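Local coordinates for mandelate racemase/muconate lactonizing protein (PDB 3QLD), which is of unknown function but belongs to the enolase superfamily, pairing an N-terminal capping domain with a C-terminal barrel domain, at residues 325-330 / 338-343. Residues are numbered along the deposited sequence; the frame is centred on the assembly and turned at random.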
loop_
_atom_site.group_PDB
_atom_site.type_symbol
_atom_site.label_atom_id
_atom_site.label_comp_id
_atom_site.label_asym_id
_atom_site.label_seq_id
_atom_site.Cartn_x
_atom_site.Cartn_y
_atom_site.Cartn_z
ATOM N N GLY A 325 10.858 9.759 22.714
ATOM C CA GLY A 325 11.479 9.953 24.001
ATOM C C GLY A 325 12.983 9.774 23.922
ATOM O O GLY A 325 13.545 9.621 22.845
ATOM N N PRO A 326 13.647 9.805 25.064
ATOM C CA PRO A 326 15.127 9.709 25.020
ATOM C C PRO A 326 15.637 8.377 24.474
ATOM O O PRO A 326 15.002 7.318 24.718
ATOM C CB PRO A 326 15.523 9.857 26.496
ATOM C CG PRO A 326 14.370 10.610 27.129
ATOM C CD PRO A 326 13.147 9.956 26.440
ATOM N N SER A 327 16.784 8.431 23.762
ATOM C CA SER A 327 17.472 7.264 23.166
ATOM C C SER A 327 17.542 6.099 24.114
ATOM O O SER A 327 17.390 4.945 23.739
ATOM C CB SER A 327 18.965 7.592 22.903
ATOM O OG SER A 327 19.133 8.565 21.920
ATOM N N ASP A 328 17.863 6.425 25.357
ATOM C CA ASP A 328 18.246 5.411 26.294
ATOM C C ASP A 328 17.069 4.565 26.794
ATOM O O ASP A 328 17.295 3.523 27.394
ATOM C CB ASP A 328 19.064 6.013 27.445
ATOM C CG ASP A 328 18.249 6.951 28.345
ATOM O OD1 ASP A 328 17.012 7.082 28.180
ATOM O OD2 ASP A 328 18.873 7.582 29.243
ATOM N N ARG A 329 15.824 4.986 26.529
ATOM C CA ARG A 329 14.667 4.177 26.944
ATOM C C ARG A 329 14.636 2.895 26.098
ATOM O O ARG A 329 14.033 1.870 26.474
ATOM C CB ARG A 329 13.338 4.953 26.819
ATOM C CG ARG A 329 13.191 6.120 27.854
ATOM C CD ARG A 329 11.736 6.297 28.396
ATOM N NE ARG A 329 11.069 5.018 28.698
ATOM C CZ ARG A 329 10.485 4.687 29.858
ATOM N NH1 ARG A 329 10.453 5.546 30.879
ATOM N NH2 ARG A 329 9.933 3.470 29.996
ATOM N N TYR A 330 15.343 2.955 24.977
ATOM C CA TYR A 330 15.215 1.941 23.943
ATOM C C TYR A 330 16.547 1.175 23.673
ATOM O O TYR A 330 16.517 -0.056 23.526
ATOM C CB TYR A 330 14.613 2.543 22.652
ATOM C CG TYR A 330 13.429 3.563 22.700
ATOM C CD1 TYR A 330 12.112 3.214 23.131
ATOM C CD2 TYR A 330 13.614 4.862 22.207
ATOM C CE1 TYR A 330 11.010 4.207 23.100
ATOM C CE2 TYR A 330 12.561 5.819 22.168
ATOM C CZ TYR A 330 11.261 5.507 22.591
ATOM O OH TYR A 330 10.296 6.544 22.478
ATOM N N GLU A 338 26.315 11.348 20.741
ATOM C CA GLU A 338 25.622 11.838 21.937
ATOM C C GLU A 338 24.117 11.502 21.915
ATOM O O GLU A 338 23.391 12.099 21.085
ATOM C CB GLU A 338 25.726 13.365 21.946
ATOM C CG GLU A 338 27.175 13.864 22.180
ATOM C CD GLU A 338 27.619 13.483 23.574
ATOM O OE1 GLU A 338 27.044 14.072 24.529
ATOM O OE2 GLU A 338 28.463 12.549 23.707
ATOM N N PRO A 339 23.635 10.665 22.869
ATOM C CA PRO A 339 22.250 10.177 22.854
ATOM C C PRO A 339 21.270 11.357 22.922
ATOM O O PRO A 339 21.604 12.417 23.474
ATOM C CB PRO A 339 22.145 9.326 24.142
ATOM C CG PRO A 339 23.203 9.857 25.036
ATOM C CD PRO A 339 24.299 10.385 24.158
ATOM N N ILE A 340 20.069 11.157 22.392
ATOM C CA ILE A 340 18.985 12.109 22.581
ATOM C C ILE A 340 18.461 11.992 24.021
ATOM O O ILE A 340 18.189 10.914 24.490
ATOM C CB ILE A 340 17.842 11.937 21.503
ATOM C CG1 ILE A 340 18.364 12.173 20.059
ATOM C CG2 ILE A 340 16.601 12.793 21.841
ATOM C CD1 ILE A 340 18.873 13.569 19.751
ATOM N N ALA A 341 18.396 13.106 24.744
ATOM C CA ALA A 341 18.035 13.052 26.175
ATOM C C ALA A 341 17.106 14.194 26.544
ATOM O O ALA A 341 17.017 15.151 25.818
ATOM C CB ALA A 341 19.312 13.091 27.081
ATOM N N PHE A 342 16.434 14.087 27.686
ATOM C CA PHE A 342 15.671 15.202 28.211
ATOM C C PHE A 342 16.576 16.425 28.429
ATOM O O PHE A 342 17.696 16.272 28.944
ATOM C CB PHE A 342 15.073 14.801 29.558
ATOM C CG PHE A 342 13.872 13.875 29.480
ATOM C CD1 PHE A 342 12.842 14.079 28.548
ATOM C CD2 PHE A 342 13.745 12.819 30.390
ATOM C CE1 PHE A 342 11.710 13.238 28.513
ATOM C CE2 PHE A 342 12.633 11.970 30.361
ATOM C CZ PHE A 342 11.596 12.186 29.427
ATOM N N VAL A 343 16.129 17.606 28.000
ATOM C CA VAL A 343 16.747 18.870 28.438
ATOM C C VAL A 343 16.259 19.297 29.865
ATOM O O VAL A 343 16.986 19.969 30.629
ATOM C CB VAL A 343 16.541 20.014 27.392
ATOM C CG1 VAL A 343 15.066 20.318 27.142
ATOM C CG2 VAL A 343 17.283 21.273 27.802
#
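Ser327 turns both its backbone and its side chain to a single residue, Ile340, and so illustrates how two loop segments without strand structure can be held in register. Its amide N gives a hydrogen bond to Ile340 O at 2.9 Å, the donor N standing above the plane of the Ile340 carbonyl, 27° out of it. In return Ile340 N donates to Ser327 OG over 2.8 Å, with 143° at the hydrogen. OG sits beside its own backbone N (chi1 -67°), which puts hydroxyl and amide side by side, facing the N-H and C=O of the one residue; Asp334 is a further hydrogen-bond partner of the hydroxyl. The end of the buried Ile340 side chain leads away, and the side chain packs on Val307 and Leu310 of helix 303-313 and Ile348 of strand 347-349. Both segments lie in the long loop between that helix and that strand, in the TIM-barrel-like C-terminal domain of the enolase superfamily. Next to the polar pair, buried Pro326 lays CG almost centrally over one face of the Phe342 ring, a CH-pi contact of 3.7 Å from CG to the ring centroid, while Phe165 meets that ring edge-to-face. Toward solvent, exposed Pro339 has little surface against Ser327, and Ala341, also exposed, directs its methyl away from 325-330.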